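Side-chain contacts in cell wall surface anchor family protein (Streptococcus agalactiae serogroup V, PDB 3PF2), which serves as the major backbone pilin that builds the pilus shaft on the bacterial surface, the chain here being its calcium-binding C-terminal part: residues D12-K15 with D20-Y23; K114-L119 with P173-E178; S138-K143 with V179-K184. All coordinates share one frame; numbering follows the deposited sequence.

Contact 1 of 3, residues D12-K15 with D20-Y23; sequences DVKK and DAGY. With CA (calcium ion), chain B.
At the base of a calcium-binding loop, V13 and K14, where strand 9-13 leaves its antiparallel sheet, face A21 of strand 20-22 and Y23 just beyond it. D12 supplies one ligand: its OD1 binds the calcium ion at 2.2 Å, and D10, the carbonyl of K11, D19 and two waters are among the ion's other ligands. The other carboxylate oxygen, OD2, is held by G17 N and a salt bridge to K34. At K14 the backbone (phi 79°, psi -56°) makes a gamma turn, with a weak bond from K15 N to V13 O. CG1 of V13 lies 3.8 Å from D20 N and 4.1 Å from A21 CB. D20 N has no hydrogen-bond partner in the model, so a methyl group abuts a buried polar atom. K14 runs fully extended from CG, which lies anti to its backbone N (chi1 -170°). Its CG passes 3.2 Å from Y23 OH, while its CD rests on A21 CB. The ammonium NZ gives a hydrogen bond to a water at 2.8 Å, and this water donates to G22 O at 2.8 Å while sitting above one face of the Y23 ring, offset toward the rim. The lysine thus joins the turn to the second strand through its alkyl chain and a bridging water, its charge probably offset by the salt bridge to D258.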
ATOM      1  N   ASP A  12      -7.874   8.763   1.510  1.00 10.20           N
ATOM      2  CA  ASP A  12      -6.754   9.011   0.598  1.00 10.10           C
ATOM      3  C   ASP A  12      -5.619   8.045   0.932  1.00 10.27           C
ATOM      4  O   ASP A  12      -5.674   7.305   1.911  1.00 10.89           O
ATOM      5  CB  ASP A  12      -6.212  10.435   0.780  1.00 10.39           C
ATOM      6  CG  ASP A  12      -7.198  11.514   0.350  1.00 10.51           C
ATOM      7  OD1 ASP A  12      -8.226  11.187  -0.308  1.00 11.26           O
ATOM      8  OD2 ASP A  12      -6.945  12.685   0.691  1.00 11.10           O
ATOM      9  N   VAL A  13      -4.592   8.048   0.084  1.00  9.78           N
ATOM     10  CA  VAL A  13      -3.381   7.293   0.335  1.00 10.13           C
ATOM     11  C   VAL A  13      -2.176   8.152   0.003  1.00  9.95           C
ATOM     12  O   VAL A  13      -2.245   9.019  -0.883  1.00  9.53           O
ATOM     13  CB  VAL A  13      -3.342   5.982  -0.477  1.00 10.26           C
ATOM     14  CG1 VAL A  13      -3.173   6.261  -1.989  1.00 11.69           C
ATOM     15  CG2 VAL A  13      -2.279   5.025   0.067  1.00 10.07           C
ATOM     16  N   LYS A  14      -1.086   7.883   0.730  1.00 10.00           N
ATOM     17  CA  LYS A  14       0.244   8.510   0.553  1.00 10.12           C
ATOM     18  C   LYS A  14       0.322   9.896   1.174  1.00 10.61           C
ATOM     19  O   LYS A  14       1.202  10.158   2.006  1.00 10.14           O
ATOM     20  CB  LYS A  14       0.734   8.483  -0.921  1.00 10.13           C
ATOM     21  CG  LYS A  14       2.224   8.893  -1.131  1.00 11.13           C
ATOM     22  CD  LYS A  14       2.701   8.486  -2.535  1.00 12.21           C
ATOM     23  CE  LYS A  14       4.156   8.827  -2.735  1.00 12.35           C
ATOM     24  NZ  LYS A  14       4.635   8.344  -4.084  1.00 12.19           N
ATOM     25  N   LYS A  15      -0.578  10.785   0.760  1.00 10.76           N
ATOM     26  CA  LYS A  15      -0.703  12.101   1.356  1.00 11.19           C
ATOM     27  C   LYS A  15      -2.119  12.599   1.117  1.00 11.11           C
ATOM     28  O   LYS A  15      -2.854  12.056   0.279  1.00 11.19           O
ATOM     29  CB  LYS A  15       0.290  13.079   0.713  1.00 11.29           C
ATOM     30  CG  LYS A  15       0.000  13.352  -0.773  1.00 11.35           C
ATOM     31  CD  LYS A  15       1.191  13.993  -1.477  1.00 12.96           C
ATOM     32  CE  LYS A  15       0.801  14.470  -2.865  1.00 12.82           C
ATOM     33  NZ  LYS A  15       2.050  14.823  -3.648  1.00 12.93           N
ATOM     34  N   ASP A  20      -4.089   7.346  -5.471  1.00  9.69           N
ATOM     35  CA  ASP A  20      -3.481   6.196  -6.143  1.00 10.52           C
ATOM     36  C   ASP A  20      -1.988   6.245  -5.921  1.00 10.32           C
ATOM     37  O   ASP A  20      -1.366   7.290  -6.111  1.00 11.74           O
ATOM     38  CB  ASP A  20      -3.736   6.282  -7.656  1.00 10.65           C
ATOM     39  CG  ASP A  20      -5.207   6.183  -8.005  1.00 10.92           C
ATOM     40  OD1 ASP A  20      -5.726   5.047  -8.102  1.00 12.64           O
ATOM     41  OD2 ASP A  20      -5.840   7.254  -8.206  1.00 12.64           O
ATOM     42  N   ALA A  21      -1.414   5.112  -5.535  1.00 10.56           N
ATOM     43  CA  ALA A  21       0.023   5.032  -5.290  1.00  9.91           C
ATOM     44  C   ALA A  21       0.550   3.624  -5.477  1.00  9.65           C
ATOM     45  O   ALA A  21      -0.167   2.651  -5.261  1.00  9.46           O
ATOM     46  CB  ALA A  21       0.356   5.527  -3.886  1.00 10.76           C
ATOM     47  N   GLY A  22       1.819   3.538  -5.873  1.00  9.49           N
ATOM     48  CA  GLY A  22       2.492   2.251  -6.059  1.00  9.84           C
ATOM     49  C   GLY A  22       3.626   2.074  -5.062  1.00  9.68           C
ATOM     50  O   GLY A  22       4.388   3.024  -4.781  1.00  9.74           O
ATOM     51  N   TYR A  23       3.735   0.860  -4.519  1.00  9.26           N
ATOM     52  CA  TYR A  23       4.719   0.570  -3.462  1.00 10.43           C
ATOM     53  C   TYR A  23       5.346  -0.786  -3.620  1.00 10.16           C
ATOM     54  O   TYR A  23       4.758  -1.699  -4.188  1.00 11.11           O
ATOM     55  CB  TYR A  23       4.069   0.624  -2.074  1.00  9.39           C
ATOM     56  CG  TYR A  23       3.644   1.995  -1.647  1.00 10.09           C
ATOM     57  CD1 TYR A  23       4.579   2.924  -1.217  1.00  9.22           C
ATOM     58  CD2 TYR A  23       2.295   2.369  -1.681  1.00  9.92           C
ATOM     59  CE1 TYR A  23       4.203   4.207  -0.816  1.00 10.84           C
ATOM     60  CE2 TYR A  23       1.902   3.639  -1.277  1.00 10.54           C
ATOM     61  CZ  TYR A  23       2.855   4.555  -0.863  1.00 10.36           C
ATOM     62  OH  TYR A  23       2.472   5.818  -0.464  1.00 10.06           O
TER
HETATM   63 CA    CA B   1      -9.894  10.307  -1.526  1.00 11.25          CA
HETATM   64  O   HOH W   1       4.140   5.597  -3.706  1.00 13.00           O
HETATM   65  O   HOH W   2     -11.030   8.776  -2.928  1.00 13.05           O
HETATM   66  O   HOH W   3     -10.141  12.094  -3.091  1.00 11.78           O

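Contact 2 of 3, residues K114-L119 with P173-E178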
ATOM      1  N   LYS A 114     -17.125  21.342   4.807  1.00 17.59           N
ATOM      2  CA  LYS A 114     -18.467  20.775   4.886  1.00 18.19           C
ATOM      3  C   LYS A 114     -18.935  19.993   3.669  1.00 17.73           C
ATOM      4  O   LYS A 114     -19.836  19.177   3.788  1.00 18.76           O
ATOM      5  CB  LYS A 114     -19.490  21.835   5.306  1.00 19.24           C
ATOM      6  CG  LYS A 114     -19.640  22.973   4.344  1.00 21.29           C
ATOM      7  CD  LYS A 114     -20.584  24.025   4.926  1.00 24.95           C
ATOM      8  CE  LYS A 114     -20.927  25.080   3.899  1.00 28.89           C
ATOM      9  NZ  LYS A 114     -21.895  26.073   4.452  1.00 33.24           N
ATOM     10  N   ASN A 115     -18.314  20.235   2.521  1.00 16.87           N
ATOM     11  CA  ASN A 115     -18.748  19.666   1.249  1.00 16.21           C
ATOM     12  C   ASN A 115     -17.929  18.392   0.917  1.00 14.91           C
ATOM     13  O   ASN A 115     -16.725  18.354   1.164  1.00 14.69           O
ATOM     14  CB  ASN A 115     -18.595  20.775   0.186  1.00 17.94           C
ATOM     15  CG  ASN A 115     -18.931  20.326  -1.201  1.00 21.03           C
ATOM     16  OD1 ASN A 115     -18.122  19.673  -1.857  1.00 24.07           O
ATOM     17  ND2 ASN A 115     -20.116  20.717  -1.692  1.00 22.88           N
ATOM     18  N   GLN A 116     -18.592  17.362   0.382  1.00 13.31           N
ATOM     19  CA  GLN A 116     -17.917  16.118  -0.012  1.00 11.61           C
ATOM     20  C   GLN A 116     -16.765  16.388  -0.985  1.00 11.46           C
ATOM     21  O   GLN A 116     -15.695  15.813  -0.820  1.00 10.55           O
ATOM     22  CB  GLN A 116     -18.903  15.142  -0.663  1.00 11.66           C
ATOM     23  CG  GLN A 116     -18.266  13.867  -1.211  1.00 12.15           C
ATOM     24  CD  GLN A 116     -17.960  12.864  -0.119  1.00 12.89           C
ATOM     25  OE1 GLN A 116     -18.871  12.394   0.574  1.00 12.12           O
ATOM     26  NE2 GLN A 116     -16.686  12.532   0.048  1.00 13.22           N
ATOM     27  N   ASP A 117     -16.996  17.222  -2.011  1.00 11.05           N
ATOM     28  CA  ASP A 117     -15.944  17.474  -3.015  1.00 11.52           C
ATOM     29  C   ASP A 117     -14.751  18.218  -2.402  1.00 11.72           C
ATOM     30  O   ASP A 117     -13.603  17.923  -2.727  1.00 11.43           O
ATOM     31  CB  ASP A 117     -16.458  18.261  -4.223  1.00 12.05           C
ATOM     32  CG  ASP A 117     -17.559  17.554  -4.976  1.00 12.69           C
ATOM     33  OD1 ASP A 117     -17.498  16.315  -5.133  1.00 14.44           O
ATOM     34  OD2 ASP A 117     -18.492  18.261  -5.428  1.00 15.20           O
ATOM     35  N   ALA A 118     -15.032  19.196  -1.535  1.00 11.70           N
ATOM     36  CA  ALA A 118     -13.965  19.926  -0.825  1.00 11.76           C
ATOM     37  C   ALA A 118     -13.153  18.949   0.019  1.00 11.48           C
ATOM     38  O   ALA A 118     -11.911  19.035   0.063  1.00 12.44           O
ATOM     39  CB  ALA A 118     -14.537  21.056   0.054  1.00 11.57           C
ATOM     40  N   LEU A 119     -13.844  18.005   0.653  1.00 10.92           N
ATOM     41  CA  LEU A 119     -13.163  17.002   1.472  1.00 10.41           C
ATOM     42  C   LEU A 119     -12.251  16.151   0.586  1.00 10.67           C
ATOM     43  O   LEU A 119     -11.060  15.964   0.905  1.00 10.90           O
ATOM     44  CB  LEU A 119     -14.156  16.141   2.263  1.00 10.69           C
ATOM     45  CG  LEU A 119     -13.471  15.136   3.191  1.00 10.22           C
ATOM     46  CD1 LEU A 119     -12.703  15.830   4.341  1.00 12.89           C
ATOM     47  CD2 LEU A 119     -14.460  14.092   3.723  1.00 10.87           C
ATOM     48  N   PRO A 173     -17.087   6.770   2.200  1.00 11.90           N
ATOM     49  CA  PRO A 173     -16.478   7.439   1.037  1.00 11.54           C
ATOM     50  C   PRO A 173     -17.138   7.016  -0.300  1.00 11.16           C
ATOM     51  O   PRO A 173     -17.356   5.823  -0.537  1.00 11.91           O
ATOM     52  CB  PRO A 173     -15.020   6.962   1.084  1.00 12.33           C
ATOM     53  CG  PRO A 173     -14.770   6.666   2.542  1.00 11.32           C
ATOM     54  CD  PRO A 173     -16.083   6.041   3.002  1.00 11.43           C
ATOM     55  N   PRO A 174     -17.493   7.991  -1.149  1.00 11.02           N
ATOM     56  CA  PRO A 174     -18.056   7.646  -2.466  1.00 11.43           C
ATOM     57  C   PRO A 174     -17.043   6.950  -3.365  1.00 11.64           C
ATOM     58  O   PRO A 174     -17.426   6.081  -4.161  1.00 11.77           O
ATOM     59  CB  PRO A 174     -18.421   9.006  -3.072  1.00 11.37           C
ATOM     60  CG  PRO A 174     -18.574   9.930  -1.919  1.00 12.40           C
ATOM     61  CD  PRO A 174     -17.709   9.404  -0.801  1.00 11.60           C
ATOM     62  N   ARG A 175     -15.773   7.335  -3.232  1.00 12.35           N
ATOM     63  CA  ARG A 175     -14.700   6.841  -4.113  1.00 13.16           C
ATOM     64  C   ARG A 175     -13.564   6.356  -3.236  1.00 13.22           C
ATOM     65  O   ARG A 175     -13.238   7.015  -2.229  1.00 13.54           O
ATOM     66  CB  ARG A 175     -14.220   7.949  -5.041  1.00 13.63           C
ATOM     67  CG  ARG A 175     -15.273   8.389  -6.076  1.00 15.97           C
ATOM     68  CD  ARG A 175     -15.038   9.810  -6.570  1.00 19.65           C
ATOM     69  NE  ARG A 175     -15.458  10.834  -5.603  1.00 23.63           N
ATOM     70  CZ  ARG A 175     -16.707  11.281  -5.467  1.00 23.60           C
ATOM     71  NH1 ARG A 175     -17.685  10.811  -6.241  1.00 23.32           N
ATOM     72  NH2 ARG A 175     -16.979  12.209  -4.557  1.00 25.17           N
ATOM     73  N   LYS A 176     -12.995   5.207  -3.621  1.00 12.16           N
ATOM     74  CA  LYS A 176     -11.974   4.487  -2.839  1.00 11.66           C
ATOM     75  C   LYS A 176     -10.575   4.737  -3.410  1.00 10.74           C
ATOM     76  O   LYS A 176     -10.378   4.667  -4.633  1.00 11.05           O
ATOM     77  CB  LYS A 176     -12.236   2.981  -2.856  1.00 12.27           C
ATOM     78  CG  LYS A 176     -13.593   2.539  -2.285  1.00 14.06           C
ATOM     79  CD  LYS A 176     -13.613   1.007  -2.133  1.00 17.67           C
ATOM     80  CE  LYS A 176     -15.023   0.469  -1.841  1.00 21.59           C
ATOM     81  NZ  LYS A 176     -14.954  -0.987  -1.467  1.00 23.39           N
ATOM     82  N   PRO A 177      -9.598   5.048  -2.537  1.00  9.63           N
ATOM     83  CA  PRO A 177      -8.194   5.062  -2.991  1.00  9.07           C
ATOM     84  C   PRO A 177      -7.648   3.648  -3.135  1.00  8.94           C
ATOM     85  O   PRO A 177      -8.255   2.695  -2.643  1.00  9.23           O
ATOM     86  CB  PRO A 177      -7.473   5.809  -1.863  1.00  8.48           C
ATOM     87  CG  PRO A 177      -8.286   5.476  -0.621  1.00  8.32           C
ATOM     88  CD  PRO A 177      -9.733   5.379  -1.106  1.00  9.26           C
ATOM     89  N   GLU A 178      -6.496   3.493  -3.802  1.00  8.89           N
ATOM     90  CA  GLU A 178      -5.913   2.159  -3.992  1.00  8.84           C
ATOM     91  C   GLU A 178      -4.401   2.212  -4.076  1.00  8.55           C
ATOM     92  O   GLU A 178      -3.821   3.251  -4.448  1.00  9.19           O
ATOM     93  CB  GLU A 178      -6.462   1.467  -5.256  1.00  8.45           C
ATOM     94  CG  GLU A 178      -6.187   2.205  -6.578  1.00  9.27           C
ATOM     95  CD  GLU A 178      -4.782   1.987  -7.146  1.00  9.05           C
ATOM     96  OE1 GLU A 178      -4.192   0.903  -6.936  1.00 10.01           O
ATOM     97  OE2 GLU A 178      -4.258   2.906  -7.829  1.00 11.12           O
TER
HETATM   98  O   HOH W   4     -19.291  14.287  -4.839  1.00 24.86           O
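The guanidinium of R175 has P174 CB on one face, 3.6 Å above the plane and offset toward the rim, while CG of Q116 approaches at the edge, 3.9 Å from NH2. The Q116 amide stands nearly upright to it, the two planes 83° apart, and is covered on one face by CG and CD of the P174 ring: NE2 lies 3.4 Å from P174 CD, and the amide carbon CD 3.5 Å from P174 CG. A bend at chi2 (78°) turns the amide toward the proline. Q116 NE2 donates hydrogen bonds to D120 OD1 and T9 O, and the other D120 oxygen, OD2, forms a salt bridge with R175 NH2, so one carboxylate positions both flat groups. Q116 opens helix 116-121, whose N-cap is N115. OD1 of N115 accepts from A118 N at 3.1 Å, in the carbonyl plane on a lone pair, and more weakly from D117 N. The contact lays this first helical turn against the loop between strands 169-171 and 178-190. D117 OD1 stays 4.2 Å from R175 NH2 and well out of the guanidinium plane. A water joins them instead, donating to D117 OD1 at 2.7 Å and accepting from R175 NH2.

Contact 3 of 3, residues S138-K143 with V179-K184; sequences STINEK and VHTGGK
I140 lies buried against V179 and T181. Its CG1 and CD1 both sit 3.7 Å from V179 CG2, CD1 also reaches over H180 O, 3.7 Å away, toward T181 CB, and CG2 meets T181 CG2 at 3.8 Å. The side chains lie alongside one another, pointing in opposite senses. This apolar contact joins the end of strand 132-140, in the N-terminal Ig-like domain of the fragment, to the long strand 178-190 that carries the chain into the second, prealbumin-like domain. CG1 of I140 stands anti to the carbonyl carbon (chi1 -60°), which directs it at V179, while CG2 is turned to the threonine methyl. Outside this first shell, F29 packs on both I140 and V179, Y23 adds to the cover of I140, and W31 and L57 to that of V179. T181 keeps its methyl group on the isoleucine because OG1, anti to the backbone N (chi1 -166°), is tied by a hydrogen bond to Y23 O. CB of H180 leaves the backbone away from 138-143, and both ring nitrogens are hydrogen-bonded, ND1 with E178 OE1 and NE2 with A256 O. Beyond I140 the chain leaves the strand through an Asx turn at N141, where the amide nitrogen ND2 is bonded to D55 O and T58 OG1. OD1 of N141 lies 2.8 Å from K143 N and accepts its N-H in the carbonyl plane, at an N-H...O angle of 154°.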
ATOM      1  N   SER A 138       0.482   1.366   7.071  1.00 11.70           N
ATOM      2  CA  SER A 138       0.086   0.142   6.394  1.00 12.29           C
ATOM      3  C   SER A 138       1.221  -0.309   5.478  1.00 12.33           C
ATOM      4  O   SER A 138       2.061   0.496   5.117  1.00 11.84           O
ATOM      5  CB  SER A 138      -1.164   0.447   5.540  1.00 12.33           C
ATOM      6  OG  SER A 138      -1.700  -0.717   4.933  1.00 15.06           O
ATOM      7  N   THR A 139       1.252  -1.601   5.149  1.00 12.90           N
ATOM      8  CA  THR A 139       2.132  -2.107   4.081  1.00 13.85           C
ATOM      9  C   THR A 139       1.309  -2.977   3.142  1.00 13.36           C
ATOM     10  O   THR A 139       0.244  -3.460   3.514  1.00 13.57           O
ATOM     11  CB  THR A 139       3.301  -2.961   4.621  1.00 14.63           C
ATOM     12  OG1 THR A 139       2.781  -4.109   5.314  1.00 16.98           O
ATOM     13  CG2 THR A 139       4.196  -2.160   5.561  1.00 15.52           C
ATOM     14  N   ILE A 140       1.788  -3.155   1.911  1.00 12.33           N
ATOM     15  CA  ILE A 140       1.255  -4.184   1.036  1.00 12.73           C
ATOM     16  C   ILE A 140       1.996  -5.479   1.399  1.00 13.47           C
ATOM     17  O   ILE A 140       3.205  -5.451   1.603  1.00 13.87           O
ATOM     18  CB  ILE A 140       1.526  -3.856  -0.453  1.00 11.93           C
ATOM     19  CG1 ILE A 140       0.869  -2.522  -0.853  1.00 10.78           C
ATOM     20  CG2 ILE A 140       1.041  -4.996  -1.367  1.00 12.74           C
ATOM     21  CD1 ILE A 140       1.185  -2.026  -2.290  1.00 11.73           C
ATOM     22  N   ASN A 141       1.281  -6.596   1.485  1.00 14.13           N
ATOM     23  CA  ASN A 141       1.927  -7.865   1.835  1.00 14.09           C
ATOM     24  C   ASN A 141       1.915  -8.891   0.700  1.00 14.26           C
ATOM     25  O   ASN A 141       1.475  -8.597  -0.416  1.00 14.08           O
ATOM     26  CB  ASN A 141       1.316  -8.446   3.119  1.00 14.13           C
ATOM     27  CG  ASN A 141      -0.141  -8.785   2.960  1.00 13.59           C
ATOM     28  OD1 ASN A 141      -0.522  -9.421   1.987  1.00 15.19           O
ATOM     29  ND2 ASN A 141      -0.970  -8.372   3.925  1.00 12.97           N
ATOM     30  N   GLU A 142       2.406 -10.091   1.002  1.00 14.31           N
ATOM     31  CA  GLU A 142       2.535 -11.176   0.032  1.00 15.12           C
ATOM     32  C   GLU A 142       1.212 -11.696  -0.534  1.00 15.34           C
ATOM     33  O   GLU A 142       1.205 -12.466  -1.487  1.00 15.91           O
ATOM     34  CB  GLU A 142       3.367 -12.321   0.651  1.00 15.15           C
ATOM     35  CG  GLU A 142       2.630 -13.246   1.636  1.00 17.81           C
ATOM     36  CD  GLU A 142       2.374 -12.628   3.006  1.00 18.89           C
ATOM     37  OE1 GLU A 142       2.976 -11.585   3.345  1.00 19.21           O
ATOM     38  OE2 GLU A 142       1.545 -13.192   3.767  1.00 20.87           O
ATOM     39  N   LYS A 143       0.090 -11.288   0.050  1.00 15.31           N
ATOM     40  CA  LYS A 143      -1.211 -11.732  -0.434  1.00 15.82           C
ATOM     41  C   LYS A 143      -1.741 -10.868  -1.584  1.00 15.52           C
ATOM     42  O   LYS A 143      -2.746 -11.202  -2.208  1.00 15.49           O
ATOM     43  CB  LYS A 143      -2.218 -11.796   0.721  1.00 16.21           C
ATOM     44  CG  LYS A 143      -1.843 -12.829   1.790  1.00 19.55           C
ATOM     45  CD  LYS A 143      -3.016 -13.056   2.746  1.00 25.21           C
ATOM     46  CE  LYS A 143      -2.715 -14.137   3.779  1.00 29.57           C
ATOM     47  NZ  LYS A 143      -2.215 -13.555   5.066  1.00 32.50           N
ATOM     48  N   VAL A 179      -3.783   1.090  -3.730  1.00  9.28           N
ATOM     49  CA  VAL A 179      -2.350   0.905  -3.949  1.00  9.12           C
ATOM     50  C   VAL A 179      -2.078  -0.336  -4.776  1.00  9.37           C
ATOM     51  O   VAL A 179      -2.930  -1.230  -4.916  1.00  9.74           O
ATOM     52  CB  VAL A 179      -1.551   0.841  -2.624  1.00  9.03           C
ATOM     53  CG1 VAL A 179      -1.654   2.152  -1.872  1.00  8.62           C
ATOM     54  CG2 VAL A 179      -2.026  -0.354  -1.748  1.00  8.52           C
ATOM     55  N   HIS A 180      -0.862  -0.431  -5.302  1.00  9.61           N
ATOM     56  CA  HIS A 180      -0.521  -1.587  -6.135  1.00  9.91           C
ATOM     57  C   HIS A 180       0.967  -1.832  -6.060  1.00 10.40           C
ATOM     58  O   HIS A 180       1.735  -0.900  -5.799  1.00  9.88           O
ATOM     59  CB  HIS A 180      -0.923  -1.320  -7.586  1.00 10.84           C
ATOM     60  CG  HIS A 180      -0.667   0.090  -8.006  1.00  9.41           C
ATOM     61  ND1 HIS A 180      -1.630   1.076  -7.910  1.00  9.87           N
ATOM     62  CD2 HIS A 180       0.457   0.699  -8.453  1.00 11.09           C
ATOM     63  CE1 HIS A 180      -1.117   2.223  -8.306  1.00  9.31           C
ATOM     64  NE2 HIS A 180       0.154   2.030  -8.623  1.00 10.26           N
ATOM     65  N   THR A 181       1.340  -3.082  -6.331  1.00 10.80           N
ATOM     66  CA  THR A 181       2.732  -3.529  -6.389  1.00 10.73           C
ATOM     67  C   THR A 181       2.831  -4.503  -7.557  1.00 10.86           C
ATOM     68  O   THR A 181       1.821  -5.049  -7.967  1.00 11.26           O
ATOM     69  CB  THR A 181       3.162  -4.188  -5.039  1.00 11.53           C
ATOM     70  OG1 THR A 181       4.588  -4.324  -4.995  1.00 10.62           O
ATOM     71  CG2 THR A 181       2.503  -5.550  -4.793  1.00 10.85           C
ATOM     72  N   GLY A 182       4.043  -4.717  -8.084  1.00  9.82           N
ATOM     73  CA  GLY A 182       4.234  -5.526  -9.286  1.00 10.39           C
ATOM     74  C   GLY A 182       5.348  -6.548  -9.179  1.00 10.20           C
ATOM     75  O   GLY A 182       5.969  -6.698  -8.131  1.00 10.89           O
ATOM     76  N   GLY A 183       5.611  -7.243 -10.281  1.00 10.98           N
ATOM     77  CA  GLY A 183       6.642  -8.271 -10.318  1.00 10.72           C
ATOM     78  C   GLY A 183       7.187  -8.466 -11.715  1.00 10.83           C
ATOM     79  O   GLY A 183       6.714  -7.842 -12.674  1.00 10.49           O
ATOM     80  N   LYS A 184       8.185  -9.330 -11.837  1.00 10.05           N
ATOM     81  CA  LYS A 184       8.748  -9.638 -13.148  1.00 10.02           C
ATOM     82  C   LYS A 184       9.221 -11.079 -13.200  1.00 10.44           C
ATOM     83  O   LYS A 184       9.668 -11.621 -12.193  1.00 10.57           O
ATOM     84  CB  LYS A 184       9.905  -8.687 -13.483  1.00 10.34           C
ATOM     85  CG  LYS A 184      10.437  -8.855 -14.909  1.00 10.87           C
ATOM     86  CD  LYS A 184       9.475  -8.290 -15.993  1.00 11.18           C
ATOM     87  CE  LYS A 184      10.070  -8.581 -17.382  1.00 12.51           C
ATOM     88  NZ  LYS A 184       9.087  -8.309 -18.461  1.00 11.69           N
TER

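Overall arrangement
From the N terminus, contact 1 closes first, a short loop past the calcium ion in which four residues separate the two segments. Contacts 2 and 3 come later and cross, since their segments alternate: 114-119, 138-143, 173-178, 179-184. Contact 2 closes 53 intervening residues at the surface, and contact 3 closes 35 in the interior. Their second segments form one continuous run, 173-184, which passes alongside contact 1: strand 20-22 pairs in parallel with strand 178-190, with A21 bonded to E178 and Y23 to H180. This run links the helix 116-121, the calcium loop and strand 132-140 to the C-terminal domain.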